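Local coordinates for protein succinate-semialdehyde dehydrogenase (NAD(P)(+)) (Marinobacter aquaeolei, PDB 3RH9) that probably oxidises succinate semialdehyde to succinate with NAD(P)+ as electron acceptor, at residues Ala165-Ala170 with Ser231-Thr236; Val227-Phe232 with Leu471-Glu476; Arg400-Val405 with Ala425-Arg430; Val378-Cys383 with Gly409-Phe414; Ser6-Asn11 with Phe193-Asp198. All blocks are in the same frame, centred on the assembly; numbering follows the deposited sequence.

Contact 1: residues Ala165-Ala170 with Ser231-Thr236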
# COMPACT_ATOMS: atom_id res chain seq x y z
N ALA A 165 17.06 1.51 -10.42
CA ALA A 165 16.72 2.73 -11.16
C ALA A 165 15.26 3.10 -10.99
O ALA A 165 14.92 4.28 -10.89
CB ALA A 165 17.06 2.57 -12.63
N LYS A 166 14.39 2.08 -10.96
CA LYS A 166 12.97 2.28 -10.75
C LYS A 166 12.72 2.88 -9.38
O LYS A 166 11.87 3.75 -9.21
CB LYS A 166 12.19 0.96 -10.87
CG LYS A 166 12.29 0.24 -12.22
CD LYS A 166 11.68 -1.16 -12.12
CE LYS A 166 11.51 -1.82 -13.48
NZ LYS A 166 10.77 -3.13 -13.42
N LYS A 167 13.45 2.41 -8.38
CA LYS A 167 13.16 2.81 -7.02
C LYS A 167 13.74 4.18 -6.70
O LYS A 167 13.13 4.97 -6.00
CB LYS A 167 13.66 1.77 -6.02
CG LYS A 167 13.07 0.39 -6.20
CD LYS A 167 13.46 -0.53 -5.05
CE LYS A 167 12.95 -1.94 -5.28
NZ LYS A 167 11.47 -1.98 -5.40
N LEU A 168 14.94 4.44 -7.20
CA LEU A 168 15.69 5.61 -6.77
C LEU A 168 15.23 6.87 -7.49
O LEU A 168 15.19 7.94 -6.90
CB LEU A 168 17.19 5.39 -6.95
CG LEU A 168 18.06 6.49 -6.36
CD1 LEU A 168 17.50 6.94 -5.02
CD2 LEU A 168 19.53 6.04 -6.24
N SER A 169 14.87 6.74 -8.76
CA SER A 169 14.27 7.84 -9.50
C SER A 169 13.01 8.37 -8.81
O SER A 169 12.79 9.58 -8.77
CB SER A 169 13.95 7.40 -10.91
OG SER A 169 13.23 6.18 -10.91
N ALA A 170 12.17 7.48 -8.29
CA ALA A 170 10.96 7.91 -7.59
C ALA A 170 11.27 8.46 -6.20
O ALA A 170 10.70 9.46 -5.78
CB ALA A 170 9.93 6.78 -7.51
N SER A 231 11.22 -0.40 0.09
CA SER A 231 10.90 -0.81 -1.27
C SER A 231 11.75 -2.03 -1.65
O SER A 231 12.96 -1.91 -1.85
CB SER A 231 11.08 0.34 -2.27
OG SER A 231 10.65 -0.03 -3.57
N PHE A 232 11.10 -3.19 -1.74
CA PHE A 232 11.79 -4.46 -1.95
C PHE A 232 11.34 -5.21 -3.22
O PHE A 232 10.15 -5.48 -3.42
CB PHE A 232 11.61 -5.37 -0.72
CG PHE A 232 11.98 -6.81 -0.95
CD1 PHE A 232 11.06 -7.70 -1.53
CD2 PHE A 232 13.24 -7.28 -0.61
CE1 PHE A 232 11.41 -9.04 -1.76
CE2 PHE A 232 13.59 -8.62 -0.84
CZ PHE A 232 12.67 -9.49 -1.41
N THR A 233 12.30 -5.54 -4.07
CA THR A 233 12.06 -6.47 -5.16
C THR A 233 12.88 -7.70 -4.85
O THR A 233 14.04 -7.58 -4.48
CB THR A 233 12.50 -5.88 -6.51
OG1 THR A 233 11.68 -4.76 -6.85
CG2 THR A 233 12.36 -6.90 -7.61
N GLY A 234 12.29 -8.88 -5.00
CA GLY A 234 13.01 -10.12 -4.76
C GLY A 234 12.12 -11.34 -4.62
O GLY A 234 11.09 -11.43 -5.27
N SER A 235 12.51 -12.30 -3.79
CA SER A 235 11.73 -13.52 -3.66
C SER A 235 10.44 -13.31 -2.85
O SER A 235 10.40 -12.55 -1.87
CB SER A 235 12.58 -14.66 -3.08
OG SER A 235 12.96 -14.42 -1.74
N THR A 236 9.37 -13.99 -3.27
CA THR A 236 8.10 -13.94 -2.57
C THR A 236 8.27 -14.35 -1.11
O THR A 236 7.63 -13.80 -0.22
CB THR A 236 7.05 -14.85 -3.24
OG1 THR A 236 7.14 -14.72 -4.66
CG2 THR A 236 5.64 -14.47 -2.81

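Contact 2: residues Val227-Phe232 with Leu471-Glu476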
# COMPACT_ATOMS: atom_id res chain seq x y z
N VAL A 227 13.35 4.47 9.35
CA VAL A 227 13.08 3.94 8.03
C VAL A 227 11.60 3.60 7.88
O VAL A 227 11.22 2.45 8.01
CB VAL A 227 13.95 2.72 7.70
CG1 VAL A 227 13.71 2.29 6.28
CG2 VAL A 227 15.39 3.08 7.88
N PRO A 228 10.77 4.61 7.60
CA PRO A 228 9.32 4.45 7.55
C PRO A 228 8.86 3.59 6.38
O PRO A 228 7.77 3.04 6.42
CB PRO A 228 8.83 5.88 7.34
CG PRO A 228 9.96 6.74 7.71
CD PRO A 228 11.18 5.99 7.36
N MSE A 229 9.68 3.49 5.34
CA MSE A 229 9.28 2.76 4.16
C MSE A 229 10.37 1.87 3.59
O MSE A 229 11.52 2.26 3.50
CB MSE A 229 8.78 3.70 3.08
CG MSE A 229 8.83 3.10 1.71
SE MSE A 229 7.54 3.93 0.53
CE MSE A 229 7.48 2.56 -0.87
N LEU A 230 9.96 0.68 3.16
CA LEU A 230 10.83 -0.25 2.48
C LEU A 230 10.33 -0.52 1.07
O LEU A 230 9.16 -0.83 0.87
CB LEU A 230 10.89 -1.55 3.26
CG LEU A 230 12.05 -1.69 4.24
CD1 LEU A 230 11.85 -0.77 5.42
CD2 LEU A 230 12.14 -3.12 4.69
N SER A 231 11.22 -0.40 0.09
CA SER A 231 10.90 -0.81 -1.27
C SER A 231 11.75 -2.03 -1.65
O SER A 231 12.96 -1.91 -1.85
CB SER A 231 11.08 0.34 -2.27
OG SER A 231 10.65 -0.03 -3.57
N PHE A 232 11.10 -3.19 -1.74
CA PHE A 232 11.79 -4.46 -1.95
C PHE A 232 11.34 -5.21 -3.22
O PHE A 232 10.15 -5.48 -3.42
CB PHE A 232 11.61 -5.37 -0.72
CG PHE A 232 11.98 -6.81 -0.95
CD1 PHE A 232 11.06 -7.70 -1.53
CD2 PHE A 232 13.24 -7.28 -0.61
CE1 PHE A 232 11.41 -9.04 -1.76
CE2 PHE A 232 13.59 -8.62 -0.84
CZ PHE A 232 12.67 -9.49 -1.41
N LEU A 471 5.57 7.59 -9.16
CA LEU A 471 6.06 8.84 -8.58
C LEU A 471 5.50 9.07 -7.18
O LEU A 471 6.11 9.77 -6.40
CB LEU A 471 5.68 10.03 -9.47
CG LEU A 471 6.60 10.45 -10.61
CD1 LEU A 471 5.83 11.29 -11.59
CD2 LEU A 471 7.80 11.22 -10.06
N PHE A 472 4.35 8.47 -6.88
CA PHE A 472 3.70 8.66 -5.58
C PHE A 472 4.02 7.58 -4.54
O PHE A 472 3.43 7.57 -3.47
CB PHE A 472 2.18 8.79 -5.74
CG PHE A 472 1.74 10.14 -6.20
CD1 PHE A 472 1.75 10.46 -7.54
CD2 PHE A 472 1.33 11.10 -5.29
CE1 PHE A 472 1.37 11.70 -7.97
CE2 PHE A 472 0.94 12.35 -5.72
CZ PHE A 472 0.96 12.65 -7.06
N GLU A 473 4.94 6.69 -4.85
CA GLU A 473 5.27 5.62 -3.93
C GLU A 473 5.94 6.13 -2.66
O GLU A 473 5.56 5.76 -1.55
CB GLU A 473 6.17 4.59 -4.61
CG GLU A 473 5.45 3.69 -5.61
CD GLU A 473 4.98 2.40 -4.98
OE1 GLU A 473 4.23 2.45 -3.96
OE2 GLU A 473 5.37 1.32 -5.51
N PHE A 474 6.95 6.99 -2.83
CA PHE A 474 7.73 7.44 -1.69
C PHE A 474 7.26 8.72 -1.02
O PHE A 474 8.05 9.41 -0.39
CB PHE A 474 9.19 7.58 -2.10
CG PHE A 474 9.79 6.29 -2.53
CD1 PHE A 474 9.84 5.95 -3.87
CD2 PHE A 474 10.25 5.37 -1.59
CE1 PHE A 474 10.38 4.76 -4.27
CE2 PHE A 474 10.77 4.17 -1.99
CZ PHE A 474 10.84 3.87 -3.33
N VAL A 475 5.98 9.04 -1.14
CA VAL A 475 5.45 10.20 -0.44
C VAL A 475 4.28 9.85 0.47
O VAL A 475 3.56 8.87 0.25
CB VAL A 475 5.03 11.29 -1.43
CG1 VAL A 475 6.26 11.91 -2.04
CG2 VAL A 475 4.14 10.70 -2.52
N GLU A 476 4.11 10.65 1.53
CA GLU A 476 2.94 10.57 2.41
C GLU A 476 2.03 11.74 2.10
O GLU A 476 2.46 12.89 2.15
CB GLU A 476 3.35 10.65 3.88
CG GLU A 476 4.06 9.43 4.45
CD GLU A 476 3.12 8.26 4.66
OE1 GLU A 476 2.01 8.30 4.07
OE2 GLU A 476 3.48 7.31 5.40

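Contact 3: residues Arg400-Val405 with Ala425-Arg430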
# COMPACT_ATOMS: atom_id res chain seq x y z
N ARG A 400 -8.20 -24.73 -25.83
CA ARG A 400 -9.22 -24.45 -26.86
C ARG A 400 -9.92 -23.09 -26.66
O ARG A 400 -9.78 -22.19 -27.49
CB ARG A 400 -10.28 -25.56 -26.91
CG ARG A 400 -9.76 -26.98 -26.80
CD ARG A 400 -9.54 -27.61 -28.14
NE ARG A 400 -10.76 -27.64 -28.94
CZ ARG A 400 -10.79 -27.91 -30.25
NH1 ARG A 400 -9.65 -28.18 -30.88
NH2 ARG A 400 -11.93 -27.90 -30.91
N THR A 401 -10.68 -22.96 -25.58
CA THR A 401 -11.57 -21.80 -25.42
C THR A 401 -10.96 -20.59 -24.72
O THR A 401 -10.02 -20.70 -23.95
CB THR A 401 -12.83 -22.17 -24.63
OG1 THR A 401 -12.51 -22.25 -23.23
CG2 THR A 401 -13.37 -23.49 -25.09
N GLU A 402 -11.53 -19.42 -25.00
CA GLU A 402 -11.14 -18.18 -24.34
C GLU A 402 -11.26 -18.30 -22.82
O GLU A 402 -10.32 -18.03 -22.10
CB GLU A 402 -11.99 -17.01 -24.84
CG GLU A 402 -11.77 -15.71 -24.08
CD GLU A 402 -12.60 -14.56 -24.63
OE1 GLU A 402 -12.82 -14.52 -25.86
OE2 GLU A 402 -13.03 -13.69 -23.83
N GLU A 403 -12.44 -18.71 -22.35
CA GLU A 403 -12.68 -18.78 -20.92
C GLU A 403 -11.75 -19.77 -20.23
O GLU A 403 -11.21 -19.49 -19.16
CB GLU A 403 -14.15 -19.10 -20.61
CG GLU A 403 -14.81 -20.00 -21.65
CD GLU A 403 -15.18 -19.25 -22.94
OE1 GLU A 403 -15.62 -18.07 -22.84
OE2 GLU A 403 -15.04 -19.84 -24.04
N GLU A 404 -11.53 -20.92 -20.86
CA GLU A 404 -10.63 -21.92 -20.32
C GLU A 404 -9.20 -21.40 -20.10
O GLU A 404 -8.59 -21.67 -19.07
CB GLU A 404 -10.60 -23.15 -21.23
CG GLU A 404 -9.32 -23.96 -21.12
CD GLU A 404 -9.22 -25.07 -22.17
OE1 GLU A 404 -9.62 -24.83 -23.34
OE2 GLU A 404 -8.74 -26.17 -21.83
N VAL A 405 -8.67 -20.65 -21.08
CA VAL A 405 -7.29 -20.17 -21.02
C VAL A 405 -7.13 -19.01 -20.05
O VAL A 405 -6.04 -18.79 -19.52
CB VAL A 405 -6.74 -19.77 -22.41
CG1 VAL A 405 -7.26 -18.41 -22.83
CG2 VAL A 405 -5.22 -19.78 -22.41
N ALA A 425 -9.69 -8.28 -31.50
CA ALA A 425 -9.46 -7.19 -30.57
C ALA A 425 -10.50 -7.09 -29.45
O ALA A 425 -10.18 -6.65 -28.33
CB ALA A 425 -9.34 -5.85 -31.32
N GLU A 426 -11.75 -7.48 -29.72
CA GLU A 426 -12.75 -7.51 -28.65
C GLU A 426 -12.42 -8.63 -27.66
O GLU A 426 -12.56 -8.46 -26.44
CB GLU A 426 -14.18 -7.61 -29.19
CG GLU A 426 -14.54 -6.50 -30.19
CD GLU A 426 -16.06 -6.30 -30.40
OE1 GLU A 426 -16.86 -7.23 -30.13
OE2 GLU A 426 -16.46 -5.19 -30.84
N ARG A 427 -11.95 -9.76 -28.19
CA ARG A 427 -11.53 -10.88 -27.36
C ARG A 427 -10.27 -10.53 -26.56
O ARG A 427 -10.21 -10.79 -25.36
CB ARG A 427 -11.29 -12.12 -28.22
CG ARG A 427 -10.35 -13.13 -27.62
CD ARG A 427 -9.81 -14.05 -28.68
NE ARG A 427 -10.71 -15.17 -28.93
CZ ARG A 427 -10.75 -15.87 -30.06
NH1 ARG A 427 -9.95 -15.58 -31.08
NH2 ARG A 427 -11.61 -16.87 -30.16
N ALA A 428 -9.28 -9.95 -27.23
CA ALA A 428 -8.06 -9.50 -26.57
C ALA A 428 -8.37 -8.62 -25.36
O ALA A 428 -7.61 -8.57 -24.39
CB ALA A 428 -7.17 -8.75 -27.54
N GLN A 429 -9.48 -7.90 -25.41
CA GLN A 429 -9.76 -6.95 -24.35
C GLN A 429 -10.42 -7.63 -23.17
O GLN A 429 -10.22 -7.22 -22.03
CB GLN A 429 -10.58 -5.78 -24.87
CG GLN A 429 -9.77 -4.86 -25.76
CD GLN A 429 -10.50 -3.59 -26.09
OE1 GLN A 429 -11.30 -3.55 -27.04
NE2 GLN A 429 -10.24 -2.53 -25.32
N ARG A 430 -11.19 -8.67 -23.46
CA ARG A 430 -11.81 -9.47 -22.43
C ARG A 430 -10.74 -10.27 -21.70
O ARG A 430 -10.86 -10.54 -20.50
CB ARG A 430 -12.85 -10.41 -23.02
CG ARG A 430 -14.12 -9.74 -23.53
CD ARG A 430 -15.14 -10.79 -23.95
NE ARG A 430 -14.56 -11.68 -24.94
CZ ARG A 430 -14.80 -11.63 -26.25
NH1 ARG A 430 -15.65 -10.73 -26.75
NH2 ARG A 430 -14.21 -12.48 -27.07

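Contact 4: residues Val378-Cys383 with Gly409-Phe414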
# COMPACT_ATOMS: atom_id res chain seq x y z
N VAL A 378 2.71 -29.87 -21.99
CA VAL A 378 2.79 -29.54 -20.58
C VAL A 378 1.43 -29.24 -19.95
O VAL A 378 0.65 -28.49 -20.53
CB VAL A 378 3.68 -28.32 -20.38
CG1 VAL A 378 3.44 -27.71 -19.00
CG2 VAL A 378 5.13 -28.71 -20.57
N ASP A 379 1.17 -29.81 -18.77
CA ASP A 379 -0.10 -29.55 -18.07
C ASP A 379 0.10 -29.09 -16.63
O ASP A 379 1.23 -29.03 -16.16
CB ASP A 379 -1.04 -30.76 -18.12
CG ASP A 379 -0.50 -31.97 -17.36
OD1 ASP A 379 -0.95 -32.21 -16.22
OD2 ASP A 379 0.37 -32.69 -17.90
N ARG A 380 -0.99 -28.78 -15.95
CA ARG A 380 -0.91 -28.23 -14.59
C ARG A 380 -0.22 -29.15 -13.59
O ARG A 380 0.10 -28.71 -12.48
CB ARG A 380 -2.30 -27.84 -14.07
CG ARG A 380 -3.30 -29.01 -13.97
CD ARG A 380 -4.54 -28.60 -13.20
NE ARG A 380 -4.18 -28.19 -11.84
CZ ARG A 380 -4.84 -27.29 -11.12
NH1 ARG A 380 -5.91 -26.68 -11.63
NH2 ARG A 380 -4.43 -26.97 -9.90
N GLU A 381 0.03 -30.40 -13.97
CA GLU A 381 0.66 -31.38 -13.06
C GLU A 381 2.16 -31.20 -13.00
O GLU A 381 2.85 -31.86 -12.23
CB GLU A 381 0.38 -32.83 -13.51
CG GLU A 381 -1.10 -33.25 -13.63
CD GLU A 381 -1.96 -32.84 -12.43
OE1 GLU A 381 -1.44 -32.81 -11.28
OE2 GLU A 381 -3.17 -32.54 -12.65
N MSE A 382 2.68 -30.32 -13.84
CA MSE A 382 4.12 -30.23 -13.98
C MSE A 382 4.71 -29.04 -13.24
O MSE A 382 4.14 -27.94 -13.24
CB MSE A 382 4.46 -30.19 -15.45
CG MSE A 382 3.61 -31.17 -16.19
SE MSE A 382 4.28 -31.55 -17.95
CE MSE A 382 3.08 -33.04 -18.37
N CYS A 383 5.85 -29.30 -12.61
CA CYS A 383 6.54 -28.31 -11.80
C CYS A 383 6.68 -26.96 -12.47
O CYS A 383 6.43 -25.92 -11.84
CB CYS A 383 7.92 -28.82 -11.46
SG CYS A 383 7.81 -30.18 -10.38
N GLY A 409 -4.70 -19.15 -16.98
CA GLY A 409 -3.71 -18.12 -16.72
C GLY A 409 -3.74 -17.62 -15.29
O GLY A 409 -2.71 -17.23 -14.73
N ASN A 410 -4.93 -17.62 -14.69
CA ASN A 410 -5.09 -17.12 -13.35
C ASN A 410 -4.82 -18.19 -12.31
O ASN A 410 -4.88 -17.94 -11.10
CB ASN A 410 -6.50 -16.55 -13.15
CG ASN A 410 -6.71 -15.24 -13.87
OD1 ASN A 410 -7.83 -14.92 -14.27
ND2 ASN A 410 -5.65 -14.47 -14.03
N ASP A 411 -4.50 -19.39 -12.79
CA ASP A 411 -4.36 -20.55 -11.91
C ASP A 411 -2.98 -20.55 -11.25
O ASP A 411 -2.12 -21.38 -11.53
CB ASP A 411 -4.61 -21.82 -12.72
CG ASP A 411 -4.37 -23.07 -11.92
OD1 ASP A 411 -4.73 -23.08 -10.71
OD2 ASP A 411 -3.83 -24.04 -12.50
N THR A 412 -2.77 -19.57 -10.37
CA THR A 412 -1.47 -19.28 -9.79
C THR A 412 -1.64 -18.32 -8.62
O THR A 412 -2.63 -17.60 -8.54
CB THR A 412 -0.47 -18.66 -10.84
OG1 THR A 412 0.62 -18.00 -10.17
CG2 THR A 412 -1.20 -17.66 -11.76
N GLU A 413 -0.68 -18.33 -7.70
CA GLU A 413 -0.65 -17.41 -6.57
C GLU A 413 -0.52 -15.97 -7.00
O GLU A 413 -0.94 -15.05 -6.28
CB GLU A 413 0.56 -17.72 -5.69
CG GLU A 413 0.23 -18.48 -4.46
CD GLU A 413 1.47 -18.87 -3.71
OE1 GLU A 413 1.38 -19.15 -2.50
OE2 GLU A 413 2.55 -18.87 -4.35
N PHE A 414 0.09 -15.78 -8.17
CA PHE A 414 0.61 -14.48 -8.57
C PHE A 414 -0.22 -13.75 -9.61
O PHE A 414 -1.26 -14.24 -10.04
CB PHE A 414 2.05 -14.64 -9.06
CG PHE A 414 2.91 -15.39 -8.10
CD1 PHE A 414 3.24 -14.84 -6.87
CD2 PHE A 414 3.37 -16.66 -8.41
CE1 PHE A 414 4.03 -15.52 -5.98
CE2 PHE A 414 4.16 -17.35 -7.51
CZ PHE A 414 4.49 -16.78 -6.29

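Contact 5: residues Ser6-Asn11 with Phe193-Asp198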
# COMPACT_ATOMS: atom_id res chain seq x y z
N SER A 6 38.57 -1.69 -12.69
CA SER A 6 37.81 -0.66 -13.37
C SER A 6 37.92 0.66 -12.61
O SER A 6 38.03 0.68 -11.39
CB SER A 6 36.35 -1.10 -13.54
OG SER A 6 35.48 -0.00 -13.77
N PRO A 7 37.94 1.77 -13.34
CA PRO A 7 37.92 3.08 -12.68
C PRO A 7 36.63 3.29 -11.87
O PRO A 7 36.67 3.93 -10.81
CB PRO A 7 37.99 4.06 -13.86
CG PRO A 7 37.67 3.22 -15.08
CD PRO A 7 38.23 1.89 -14.77
N LEU A 8 35.50 2.75 -12.34
CA LEU A 8 34.25 2.85 -11.60
C LEU A 8 34.27 2.02 -10.31
O LEU A 8 33.36 2.15 -9.48
CB LEU A 8 33.07 2.41 -12.47
CG LEU A 8 32.82 3.20 -13.74
CD1 LEU A 8 31.51 2.74 -14.39
CD2 LEU A 8 32.78 4.69 -13.47
N LEU A 9 35.28 1.18 -10.15
CA LEU A 9 35.37 0.30 -8.98
C LEU A 9 36.61 0.53 -8.14
O LEU A 9 37.08 -0.39 -7.48
CB LEU A 9 35.32 -1.17 -9.41
CG LEU A 9 33.98 -1.60 -10.00
CD1 LEU A 9 34.04 -2.98 -10.63
CD2 LEU A 9 32.94 -1.56 -8.92
N GLU A 10 37.14 1.75 -8.15
CA GLU A 10 38.30 2.12 -7.32
C GLU A 10 37.96 2.15 -5.84
O GLU A 10 38.85 2.20 -4.99
CB GLU A 10 38.83 3.49 -7.72
CG GLU A 10 39.79 3.49 -8.90
CD GLU A 10 40.09 4.89 -9.37
OE1 GLU A 10 39.14 5.59 -9.80
OE2 GLU A 10 41.27 5.31 -9.30
N ASN A 11 36.67 2.14 -5.54
CA ASN A 11 36.23 2.05 -4.17
C ASN A 11 35.32 0.86 -4.00
O ASN A 11 34.17 0.89 -4.43
CB ASN A 11 35.54 3.33 -3.75
CG ASN A 11 36.49 4.49 -3.69
OD1 ASN A 11 37.30 4.60 -2.76
ND2 ASN A 11 36.43 5.37 -4.69
N PHE A 193 27.57 2.29 -10.08
CA PHE A 193 26.53 3.30 -10.00
C PHE A 193 26.85 4.38 -8.94
O PHE A 193 26.77 5.58 -9.21
CB PHE A 193 25.18 2.64 -9.72
CG PHE A 193 24.02 3.56 -9.86
CD1 PHE A 193 24.01 4.53 -10.84
CD2 PHE A 193 22.94 3.46 -9.00
CE1 PHE A 193 22.92 5.39 -10.97
CE2 PHE A 193 21.85 4.30 -9.13
CZ PHE A 193 21.83 5.27 -10.11
N PHE A 194 27.23 3.94 -7.73
CA PHE A 194 27.55 4.90 -6.69
C PHE A 194 28.79 5.69 -7.05
O PHE A 194 28.86 6.88 -6.77
CB PHE A 194 27.69 4.23 -5.32
CG PHE A 194 26.43 4.24 -4.54
CD1 PHE A 194 26.19 5.22 -3.60
CD2 PHE A 194 25.45 3.30 -4.77
CE1 PHE A 194 25.02 5.24 -2.88
CE2 PHE A 194 24.27 3.32 -4.04
CZ PHE A 194 24.05 4.30 -3.10
N SER A 195 29.76 5.03 -7.67
CA SER A 195 30.93 5.75 -8.15
C SER A 195 30.51 6.86 -9.12
O SER A 195 31.02 7.99 -9.02
CB SER A 195 31.92 4.82 -8.83
OG SER A 195 33.04 5.55 -9.29
N VAL A 196 29.59 6.56 -10.04
CA VAL A 196 29.10 7.57 -10.97
C VAL A 196 28.33 8.70 -10.27
O VAL A 196 28.48 9.85 -10.65
CB VAL A 196 28.27 6.98 -12.14
CG1 VAL A 196 27.55 8.09 -12.93
CG2 VAL A 196 29.15 6.18 -13.08
N MSE A 197 27.52 8.38 -9.26
CA MSE A 197 26.74 9.40 -8.55
C MSE A 197 27.58 10.25 -7.61
O MSE A 197 27.22 11.37 -7.25
CB MSE A 197 25.62 8.76 -7.74
CG MSE A 197 24.47 8.24 -8.56
SE MSE A 197 22.96 7.61 -7.48
CE MSE A 197 23.83 6.05 -6.64
N ASP A 198 28.70 9.68 -7.20
CA ASP A 198 29.58 10.28 -6.22
C ASP A 198 30.17 11.56 -6.79
O ASP A 198 30.67 12.40 -6.06
CB ASP A 198 30.68 9.29 -5.90
CG ASP A 198 31.76 9.87 -5.03
OD1 ASP A 198 31.41 10.61 -4.09
OD2 ASP A 198 32.96 9.59 -5.30

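Contact 1: residues Ala165-Ala170 with Ser231-Thr236
A buried polar contact pins one lysine of helix 162-174 to two hydroxyls of strand 229-233, inside the Rossmann-like coenzyme-binding part of the aldehyde dehydrogenase fold. Lys167 carries it alone from the helix side, while Ser231 and Thr233, two places apart on the strand, turn the same face to it. The lysine amine donates two hydrogen bonds: Lys167 NZ lies 2.8 Å from Ser231 OG and 3.1 Å from Thr233 OG1. Phe232, between them, points to the other side of the sheet. The Lys167 chain runs extended through its middle torsions, its methylenes passing alongside the serine hydroxyl, and bends only at the last one (chi4 -61°), which swings NZ in between the two oxygens. The side chain of Ser231 leaves the strand toward the helix, and its chi1 of -175° places OG beside Lys167 NZ.

The axes of residues 165-170 and 231-233 run nearly antiparallel, at 167° and 9.9 Å apart, as expected where a crossover helix packs on a parallel sheet. Strand 151-154 is hydrogen-bonded beside Ser231 and Thr233, and Thr233 also touches Glu256, the predicted active-site residue.

A third partner, the carboxylate of Glu465, forms a salt bridge with Lys167 NZ. Two hydroxyl oxygens and one carboxylate oxygen thus grip the buried amine and hold it beside strand 229-233, near the predicted active site.

Contact 2: residues Val227-Phe232 with Leu471-Glu476
Met229, modelled as selenomethionine, meets the Phe474 ring in a Met-aromatic contact. Its SE sits 4.6 Å from the centroid of that ring, in an oblique position 46° off the ring normal, and the two side chains cross at about a right angle. CG of Met229 lies opposite the backbone N (chi1 159°), and the extended chain beyond carries SE and CE to the CD2-CE2 side of the ring.

Apolar packing continues along the strand, where Ser231 CB comes to the ring edge, 3.7 Å from Phe474 CZ. Met229 SE also lies near the carbonyl of Glu473, which accepts a hydrogen bond from Lys252. Replacing Phe474 by an alanine would probably open a gap beside strand 229-233 and leave Met229 SE without its aromatic partner.

The contact marks where the aldehyde dehydrogenase coenzyme-binding sheet meets the turn that leads into strand 475-482, part of the antiparallel sheet of the oligomerisation region.

Contact 3: residues Arg400-Val405 with Ala425-Arg430
A surface salt-bridge network centred on Glu402 ties the first turn of helix 402-409 to helix 425-434. Its main link is a side-on, two-pronged pairing with Arg430: NH2 of Arg430 donates to Glu402 OE1 at 2.7 Å, and NE of Arg430 to Glu402 OE2 at 2.8 Å. Both oxygens use their syn lone pairs, both bonds are nearly straight, and the carboxylate and guanidinium are only 8° from coplanar. The Glu402 chain is fully extended, with CG opposite the backbone N (chi1 173°), which carries the carboxylate across to helix 425-434; Arg430 meets it by bending at chi3.

In the seven-stranded sheet of the catalytic domain, helix 425-434 makes the beta-alpha-beta crossover from strand 417-421 to the parallel strand 439-442, and helix 402-409 follows strand 393-399. Helix 402-409 opens with a capping box, in which Thr401 OG1 accepts from Glu404 N at 2.9 Å and Glu404 OE1 accepts from Thr401 N at 3.1 Å. A leucine in place of Arg430 would probably leave the Glu402 carboxylate without its paired partner and free to rotate. Arg427 pairs only weakly with Glu402: Arg427 NE makes a long salt bridge of 3.8 Å with Glu402 OE1, its CG lies alongside the same oxygen, and its guanidinium plane is turned 79° from the Glu402 carboxylate. The stronger partner of Arg427 is Asp268, and Phe266 adds a cation-pi contact.

Contact 4: residues Val378-Cys383 with Gly409-Phe414
One face of the Arg380 guanidinium is met by the Asp411 carboxylate, whose OD2 lies 3.4 Å above the guanidinium plane and offset toward its rim. The two planes are 48° apart, so neither a stack nor an edge-on pairing results. Asp411 OD2 is 3.5 Å from Arg380 NH1, a salt bridge of charges alone: no N-H points at the oxygen, and no hydrogen bond joins residues 378-383 to 409-414. In residues 409-414 a second flat group, the Phe414 ring, has Glu413 CB over the centre of one face.

CG of Arg380 lies between the backbone N and the carbonyl carbon (chi1 62°), and the chain bends at chi3, bringing the guanidinium over the acid. Arg380 stands at the second place of a type I beta turn from Asp379 to Met382, closed by Met382 N bonding Asp379 O at 3.0 Å. Asp411 is the centre of an inverse gamma turn, and Thr412 OG1 accepts from Phe414 N at 3.0 Å, an ST turn.

The contact is a loose surface bridge between the loop leading from strand 373-376 into helix 383-386 and the loop leading from helix 402-409 to strand 417-421. Tyr385, on helix 383-386, touches both charged residues.

Contact 5: residues Ser6-Asn11 with Phe193-Asp198
Ser195, on helix 188-197, meets the backbone of Leu8 in the N-terminal segment. Its CB, directed at that segment, faces the carbonyl group of Leu8, with Leu8 O at 3.1 Å and Leu8 C at 3.9 Å. From CB the hydroxyl stands opposite the backbone N (chi1 180°), which lays OG along the Leu8 backbone: Leu8 CA is 3.8 Å from Ser195 OG. Leu8 O lies 3.4 Å from Ser195 OG, yet the angle is too poor for a hydrogen bond, and none crosses this contact. The serine side chain simply lies against the Leu8 backbone.

One helix position on, Val196 supplies the apolar part, its CG2 meeting Leu8 CD2 at 3.9 Å as the two side chains cross at a slant. Leu8 belongs to a short 3-10 turn, in which Leu9 N bonds Ser6 O at 3.1 Å.

The N-terminal segment, which leads into strand 14-16, is held between helix 188-197 and helix 88-99. On the latter, Leu8 touches Glu90 and Ile91, and Ser6 OG is hydrogen-bonded to Glu90. Further along, Asp198 bonds the hydroxyl of Tyr15, and Trp20 of strand 19-21 touches both Ser195 and Asn11.

Contacts 1 and 2 share strand 229-233, their centres 10 Å apart, and Phe474 of contact 2 packs on Lys167 and Ala170 of contact 1. Contact 5, about 21 Å from contact 1 between centres, reaches it where Leu168 touches Phe193 and Met197. Contacts 3 and 4 lie around the seven-stranded sheet, centres about 18 Å apart, with alternating segments; the centres of contacts 3 and 5 are about 50 Å apart. Thr236 touches Phe414, so contact 1 also meets contact 4. Along the chain contact 5 opens first, its segments alternating with those of contact 1; contact 2 closes only at 471-476, after contacts 3 and 4, so the C-terminal part returns to the coenzyme-binding sheet.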